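Local coordinates for intimin adherence protein (Escherichia coli O157:H7, PDB 3NCX), which probably mediates bacterial adhesion to host cells by binding the translocated receptor Tir through its C-terminal lectin-like part, at residues 68-80 and 87-99. The protein carries 1 engineered substitution. Numbering follows the deposited sequence.
Sequences TLNGKGSVVIKAT and VSYTIKAPSYMIK
Ile77 with Tyr89 and Val75 with Ile91 are hydrogen-bonded pairs, as is Ala79 with Val87, in an antiparallel beta hairpin of the bacterial Ig-like domain; two backbone bonds join each pair, and strands 75-80 and 87-91 have their N-to-C directions 152° apart. Side chains then alternate between two faces. On the inner face, Val75 and Ile91 lie side by side and point the same way, with Val75 CG1 3.7 Å from Ile91 CG1. Ile91 CD1 lies 3.9 Å from Ile77 CD1, the two side chains crossing at a slant; Leu40 packs on Ile77, Phe38 and Trp32 on Ile91. On the other face, Val76 CG2 touches Thr90 CG2 at 3.5 Å, while Ser88 OG lies near Lys78 CG and CE, with Val76 CG1 a little farther off at 3.9 Å.

Past the strands, toward the lectin-like domain, the Ser74 and Lys72 side chains bond to backbone atoms of 93-94. Ser74 OG accepts a bent bond from Ala93 N (2.9 Å, 138° at the hydrogen). Lys72 lays CG against Pro94 CG, and Met97 CE packs against the Lys72 backbone N. Bent at chi4 (-60°), the same lysine brings NZ to Pro94 O at 3.1 Å, and a water accepting from NZ donates to Ser95 O at 2.9 Å.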
ATOM      1  N   THR A  68       4.410   7.394  -0.714  1.00 21.89           N
ATOM      2  CA  THR A  68       3.050   6.957  -0.434  1.00 21.81           C
ATOM      3  C   THR A  68       2.312   6.611  -1.724  1.00 19.80           C
ATOM      4  O   THR A  68       2.210   7.435  -2.633  1.00 21.04           O
ATOM      5  CB  THR A  68       2.262   8.030   0.342  1.00 19.05           C
ATOM      6  OG1 THR A  68       2.877   8.248   1.618  1.00 16.91           O
ATOM      7  CG2 THR A  68       0.822   7.587   0.551  1.00 19.55           C
ATOM      8  N   LEU A  69       1.809   5.384  -1.804  1.00 19.46           N
ATOM      9  CA  LEU A  69       1.043   4.945  -2.965  1.00 20.35           C
ATOM     10  C   LEU A  69      -0.358   5.544  -2.929  1.00 22.52           C
ATOM     11  O   LEU A  69      -1.020   5.534  -1.892  1.00 20.13           O
ATOM     12  CB  LEU A  69       0.972   3.419  -3.015  1.00 18.39           C
ATOM     13  CG  LEU A  69       2.308   2.714  -3.260  1.00 18.18           C
ATOM     14  CD1 LEU A  69       2.187   1.213  -3.045  1.00 18.89           C
ATOM     15  CD2 LEU A  69       2.819   3.023  -4.659  1.00 17.87           C
ATOM     16  N   ASN A  70      -0.805   6.071  -4.063  1.00 25.89           N
ATOM     17  CA  ASN A  70      -2.088   6.757  -4.123  1.00 19.70           C
ATOM     18  C   ASN A  70      -3.038   6.162  -5.157  1.00 22.30           C
ATOM     19  O   ASN A  70      -4.257   6.250  -5.012  1.00 21.65           O
ATOM     20  CB  ASN A  70      -1.883   8.248  -4.400  1.00 17.29           C
ATOM     21  CG  ASN A  70      -1.065   8.938  -3.322  1.00 23.04           C
ATOM     22  OD1 ASN A  70      -1.193   8.633  -2.135  1.00 19.20           O
ATOM     23  ND2 ASN A  70      -0.217   9.874  -3.733  1.00 25.35           N
ATOM     24  N   GLY A  71      -2.479   5.558  -6.199  1.00 21.78           N
ATOM     25  CA  GLY A  71      -3.291   5.024  -7.276  1.00 21.50           C
ATOM     26  C   GLY A  71      -2.638   3.897  -8.050  1.00 21.53           C
ATOM     27  O   GLY A  71      -1.415   3.822  -8.153  1.00 19.09           O
ATOM     28  N   LYS A  72      -3.471   3.019  -8.599  1.00 20.19           N
ATOM     29  CA  LYS A  72      -3.003   1.890  -9.389  1.00 22.88           C
ATOM     30  C   LYS A  72      -2.372   2.377 -10.690  1.00 26.01           C
ATOM     31  O   LYS A  72      -3.035   3.010 -11.511  1.00 27.91           O
ATOM     32  CB  LYS A  72      -4.170   0.951  -9.692  1.00 24.43           C
ATOM     33  CG  LYS A  72      -3.779  -0.390 -10.299  1.00 19.22           C
ATOM     34  CD  LYS A  72      -5.016  -1.144 -10.770  1.00 18.31           C
ATOM     35  CE  LYS A  72      -4.734  -2.621 -10.980  1.00 18.76           C
ATOM     36  NZ  LYS A  72      -3.686  -2.854 -12.005  1.00 20.55           N
ATOM     37  N   GLY A  73      -1.088   2.080 -10.873  1.00 27.38           N
ATOM     38  CA  GLY A  73      -0.387   2.463 -12.085  1.00 24.13           C
ATOM     39  C   GLY A  73       1.120   2.522 -11.918  1.00 27.08           C
ATOM     40  O   GLY A  73       1.641   2.328 -10.820  1.00 28.34           O
ATOM     41  N   SER A  74       1.820   2.790 -13.017  1.00 27.68           N
ATOM     42  CA  SER A  74       3.275   2.892 -13.000  1.00 23.48           C
ATOM     43  C   SER A  74       3.713   4.351 -13.014  1.00 28.65           C
ATOM     44  O   SER A  74       3.167   5.163 -13.762  1.00 31.61           O
ATOM     45  CB  SER A  74       3.879   2.162 -14.202  1.00 21.24           C
ATOM     46  OG  SER A  74       3.387   0.838 -14.303  1.00 28.42           O
ATOM     47  N   VAL A  75       4.704   4.681 -12.192  1.00 24.30           N
ATOM     48  CA  VAL A  75       5.189   6.053 -12.101  1.00 24.71           C
ATOM     49  C   VAL A  75       6.693   6.097 -11.850  1.00 28.04           C
ATOM     50  O   VAL A  75       7.268   5.164 -11.288  1.00 20.17           O
ATOM     51  CB  VAL A  75       4.464   6.829 -10.984  1.00 32.56           C
ATOM     52  CG1 VAL A  75       4.826   6.254  -9.622  1.00 30.20           C
ATOM     53  CG2 VAL A  75       4.806   8.311 -11.050  1.00 28.62           C
ATOM     54  N   VAL A  76       7.326   7.188 -12.272  1.00 26.50           N
ATOM     55  CA  VAL A  76       8.759   7.366 -12.076  1.00 22.75           C
ATOM     56  C   VAL A  76       9.051   8.316 -10.921  1.00 25.46           C
ATOM     57  O   VAL A  76       8.450   9.388 -10.817  1.00 28.36           O
ATOM     58  CB  VAL A  76       9.445   7.898 -13.349  1.00 28.77           C
ATOM     59  CG1 VAL A  76      10.848   8.400 -13.032  1.00 23.46           C
ATOM     60  CG2 VAL A  76       9.483   6.820 -14.421  1.00 18.74           C
ATOM     61  N   ILE A  77       9.976   7.912 -10.056  1.00 24.77           N
ATOM     62  CA  ILE A  77      10.416   8.747  -8.947  1.00 23.44           C
ATOM     63  C   ILE A  77      11.871   9.148  -9.146  1.00 26.61           C
ATOM     64  O   ILE A  77      12.720   8.305  -9.431  1.00 22.73           O
ATOM     65  CB  ILE A  77      10.276   8.014  -7.605  1.00 21.72           C
ATOM     66  CG1 ILE A  77       8.819   7.603  -7.382  1.00 23.66           C
ATOM     67  CG2 ILE A  77      10.783   8.886  -6.461  1.00 13.47           C
ATOM     68  CD1 ILE A  77       8.596   6.804  -6.122  1.00 28.57           C
ATOM     69  N   LYS A  78      12.153  10.439  -9.001  1.00 30.59           N
ATOM     70  CA  LYS A  78      13.504  10.946  -9.214  1.00 25.37           C
ATOM     71  C   LYS A  78      14.138  11.491  -7.938  1.00 25.44           C
ATOM     72  O   LYS A  78      13.500  12.211  -7.169  1.00 22.26           O
ATOM     73  CB  LYS A  78      13.511  12.021 -10.304  1.00 26.77           C
ATOM     74  CG  LYS A  78      13.277  11.487 -11.709  1.00 24.57           C
ATOM     75  CD  LYS A  78      13.391  12.593 -12.746  1.00 21.92           C
ATOM     76  CE  LYS A  78      13.228  12.044 -14.153  1.00 27.67           C
ATOM     77  NZ  LYS A  78      13.197  13.122 -15.178  1.00 27.45           N
ATOM     78  N   ALA A  79      15.399  11.135  -7.723  1.00 25.33           N
ATOM     79  CA  ALA A  79      16.165  11.656  -6.600  1.00 24.11           C
ATOM     80  C   ALA A  79      17.286  12.551  -7.117  1.00 31.48           C
ATOM     81  O   ALA A  79      18.052  12.156  -7.996  1.00 31.42           O
ATOM     82  CB  ALA A  79      16.733  10.519  -5.769  1.00 20.28           C
ATOM     83  N   THR A  80      17.377  13.760  -6.571  1.00 33.04           N
ATOM     84  CA  THR A  80      18.397  14.711  -6.990  1.00 26.78           C
ATOM     85  C   THR A  80      19.332  15.068  -5.842  1.00 27.80           C
ATOM     86  O   THR A  80      18.921  15.688  -4.861  1.00 33.65           O
ATOM     87  CB  THR A  80      17.774  16.001  -7.560  1.00 25.81           C
ATOM     88  OG1 THR A  80      17.118  15.708  -8.799  1.00 28.84           O
ATOM     89  CG2 THR A  80      18.846  17.049  -7.801  1.00 27.51           C
ATOM     90  N   VAL A  87      18.709  10.740 -10.618  1.00 26.48           N
ATOM     91  CA  VAL A  87      18.538   9.329 -10.931  1.00 24.43           C
ATOM     92  C   VAL A  87      17.068   8.927 -10.836  1.00 23.68           C
ATOM     93  O   VAL A  87      16.340   9.404  -9.965  1.00 28.12           O
ATOM     94  CB  VAL A  87      19.395   8.450  -9.995  1.00 26.82           C
ATOM     95  CG1 VAL A  87      18.686   7.148  -9.673  1.00 28.59           C
ATOM     96  CG2 VAL A  87      20.762   8.192 -10.614  1.00 24.49           C
ATOM     97  N   SER A  88      16.637   8.053 -11.741  1.00 20.21           N
ATOM     98  CA  SER A  88      15.245   7.617 -11.784  1.00 20.89           C
ATOM     99  C   SER A  88      15.038   6.238 -11.163  1.00 23.32           C
ATOM    100  O   SER A  88      15.859   5.338 -11.332  1.00 18.92           O
ATOM    101  CB  SER A  88      14.728   7.611 -13.225  1.00 16.63           C
ATOM    102  OG  SER A  88      14.689   8.919 -13.765  1.00 19.15           O
ATOM    103  N   TYR A  89      13.929   6.093 -10.443  1.00 21.53           N
ATOM    104  CA  TYR A  89      13.486   4.802  -9.927  1.00 22.63           C
ATOM    105  C   TYR A  89      12.028   4.587 -10.322  1.00 20.00           C
ATOM    106  O   TYR A  89      11.156   5.356  -9.924  1.00 21.36           O
ATOM    107  CB  TYR A  89      13.634   4.739  -8.405  1.00 27.80           C
ATOM    108  CG  TYR A  89      12.930   3.557  -7.776  1.00 24.47           C
ATOM    109  CD1 TYR A  89      11.617   3.661  -7.336  1.00 24.24           C
ATOM    110  CD2 TYR A  89      13.574   2.335  -7.628  1.00 26.36           C
ATOM    111  CE1 TYR A  89      10.965   2.584  -6.766  1.00 28.42           C
ATOM    112  CE2 TYR A  89      12.929   1.251  -7.057  1.00 28.14           C
ATOM    113  CZ  TYR A  89      11.625   1.381  -6.628  1.00 31.73           C
ATOM    114  OH  TYR A  89      10.976   0.307  -6.061  1.00 32.49           O
ATOM    115  N   THR A  90      11.764   3.545 -11.102  1.00 26.28           N
ATOM    116  CA  THR A  90      10.426   3.330 -11.650  1.00 26.33           C
ATOM    117  C   THR A  90       9.549   2.412 -10.800  1.00 26.08           C
ATOM    118  O   THR A  90      10.005   1.387 -10.292  1.00 20.28           O
ATOM    119  CB  THR A  90      10.485   2.782 -13.087  1.00 19.13           C
ATOM    120  OG1 THR A  90      11.220   1.554 -13.102  1.00 35.31           O
ATOM    121  CG2 THR A  90      11.164   3.782 -14.007  1.00 25.63           C
ATOM    122  N   ILE A  91       8.285   2.795 -10.655  1.00 20.67           N
ATOM    123  CA  ILE A  91       7.309   1.993  -9.932  1.00 26.55           C
ATOM    124  C   ILE A  91       6.450   1.207 -10.912  1.00 26.67           C
ATOM    125  O   ILE A  91       5.656   1.787 -11.650  1.00 26.09           O
ATOM    126  CB  ILE A  91       6.374   2.869  -9.077  1.00 29.48           C
ATOM    127  CG1 ILE A  91       7.176   3.796  -8.161  1.00 31.57           C
ATOM    128  CG2 ILE A  91       5.439   1.997  -8.256  1.00 26.80           C
ATOM    129  CD1 ILE A  91       7.745   3.105  -6.945  1.00 33.84           C
ATOM    130  N   LYS A  92       6.611  -0.111 -10.923  1.00 26.32           N
ATOM    131  CA  LYS A  92       5.774  -0.962 -11.760  1.00 29.32           C
ATOM    132  C   LYS A  92       4.371  -1.066 -11.175  1.00 27.41           C
ATOM    133  O   LYS A  92       4.206  -1.255  -9.969  1.00 27.65           O
ATOM    134  CB  LYS A  92       6.397  -2.352 -11.913  1.00 29.63           C
ATOM    135  CG  LYS A  92       7.577  -2.394 -12.872  1.00 37.74           C
ATOM    136  CD  LYS A  92       7.115  -2.198 -14.310  1.00 45.45           C
ATOM    137  CE  LYS A  92       8.290  -2.005 -15.252  1.00 45.89           C
ATOM    138  NZ  LYS A  92       9.009  -0.732 -14.974  1.00 54.68           N
ATOM    139  N   ALA A  93       3.362  -0.928 -12.030  1.00 22.70           N
ATOM    140  CA  ALA A  93       1.975  -1.043 -11.596  1.00 21.08           C
ATOM    141  C   ALA A  93       1.724  -2.425 -11.005  1.00 24.96           C
ATOM    142  O   ALA A  93       2.275  -3.418 -11.480  1.00 21.84           O
ATOM    143  CB  ALA A  93       1.030  -0.781 -12.753  1.00 23.96           C
ATOM    144  N   PRO A  94       0.889  -2.492  -9.961  1.00 19.07           N
ATOM    145  CA  PRO A  94       0.609  -3.746  -9.259  1.00 23.18           C
ATOM    146  C   PRO A  94      -0.351  -4.641 -10.031  1.00 21.98           C
ATOM    147  O   PRO A  94      -1.061  -4.163 -10.915  1.00 18.82           O
ATOM    148  CB  PRO A  94      -0.061  -3.268  -7.971  1.00 19.75           C
ATOM    149  CG  PRO A  94      -0.759  -2.022  -8.374  1.00 23.14           C
ATOM    150  CD  PRO A  94       0.150  -1.359  -9.377  1.00 24.67           C
ATOM    151  N   SER A  95      -0.366  -5.928  -9.699  1.00 19.59           N
ATOM    152  CA  SER A  95      -1.370  -6.833 -10.238  1.00 18.01           C
ATOM    153  C   SER A  95      -2.737  -6.381  -9.742  1.00 20.26           C
ATOM    154  O   SER A  95      -3.714  -6.386 -10.488  1.00 27.37           O
ATOM    155  CB  SER A  95      -1.094  -8.274  -9.805  1.00 23.49           C
ATOM    156  OG  SER A  95      -1.060  -8.389  -8.395  1.00 26.31           O
ATOM    157  N   TYR A  96      -2.793  -5.984  -8.474  1.00 22.70           N
ATOM    158  CA  TYR A  96      -3.997  -5.384  -7.909  1.00 20.19           C
ATOM    159  C   TYR A  96      -3.665  -4.502  -6.710  1.00 20.96           C
ATOM    160  O   TYR A  96      -2.621  -4.663  -6.076  1.00 16.45           O
ATOM    161  CB  TYR A  96      -5.023  -6.454  -7.518  1.00 15.62           C
ATOM    162  CG  TYR A  96      -4.639  -7.305  -6.325  1.00 18.70           C
ATOM    163  CD1 TYR A  96      -4.755  -6.816  -5.028  1.00 25.77           C
ATOM    164  CD2 TYR A  96      -4.186  -8.608  -6.495  1.00 22.15           C
ATOM    165  CE1 TYR A  96      -4.413  -7.596  -3.935  1.00 22.11           C
ATOM    166  CE2 TYR A  96      -3.845  -9.394  -5.409  1.00 23.31           C
ATOM    167  CZ  TYR A  96      -3.961  -8.884  -4.132  1.00 23.24           C
ATOM    168  OH  TYR A  96      -3.620  -9.666  -3.051  1.00 17.25           O
ATOM    169  N   MET A  97      -4.559  -3.567  -6.409  1.00 18.83           N
ATOM    170  CA  MET A  97      -4.394  -2.697  -5.254  1.00 16.88           C
ATOM    171  C   MET A  97      -5.668  -2.679  -4.421  1.00 16.43           C
ATOM    172  O   MET A  97      -6.773  -2.659  -4.962  1.00 18.40           O
ATOM    173  CB  MET A  97      -4.031  -1.278  -5.690  1.00 19.72           C
ATOM    174  CG  MET A  97      -3.796  -0.327  -4.533  1.00 14.07           C
ATOM    175  SD  MET A  97      -3.705   1.390  -5.061  1.00 16.03           S
ATOM    176  CE  MET A  97      -5.341   1.614  -5.756  1.00 22.13           C
ATOM    177  N   ILE A  98      -5.507  -2.683  -3.102  1.00 19.80           N
ATOM    178  CA  ILE A  98      -6.645  -2.713  -2.190  1.00 18.53           C
ATOM    179  C   ILE A  98      -7.033  -1.315  -1.714  1.00 18.72           C
ATOM    180  O   ILE A  98      -6.187  -0.542  -1.259  1.00 22.50           O
ATOM    181  CB  ILE A  98      -6.368  -3.633  -0.980  1.00 15.55           C
ATOM    182  CG1 ILE A  98      -7.165  -4.932  -1.109  1.00 21.66           C
ATOM    183  CG2 ILE A  98      -6.705  -2.940   0.326  1.00 23.38           C
ATOM    184  CD1 ILE A  98      -6.819  -5.737  -2.336  1.00 24.08           C
ATOM    185  N   LYS A  99      -8.318  -0.994  -1.837  1.00 18.38           N
ATOM    186  CA  LYS A  99      -8.841   0.285  -1.373  1.00 20.35           C
ATOM    187  C   LYS A  99      -9.779   0.068  -0.195  1.00 18.63           C
ATOM    188  O   LYS A  99     -10.490  -0.933  -0.131  1.00 20.29           O
ATOM    189  CB  LYS A  99      -9.597   1.008  -2.490  1.00 27.63           C
ATOM    190  CG  LYS A  99      -8.742   1.458  -3.660  1.00 23.34           C
ATOM    191  CD  LYS A  99      -9.564   2.291  -4.634  1.00 27.39           C
ATOM    192  CE  LYS A  99      -8.756   2.668  -5.866  1.00 40.13           C
ATOM    193  NZ  LYS A  99      -9.553   3.480  -6.830  1.00 36.47           N
TER
HETATM  194  O   HOH W   1      -3.860  -5.518 -13.261  1.00 23.30           O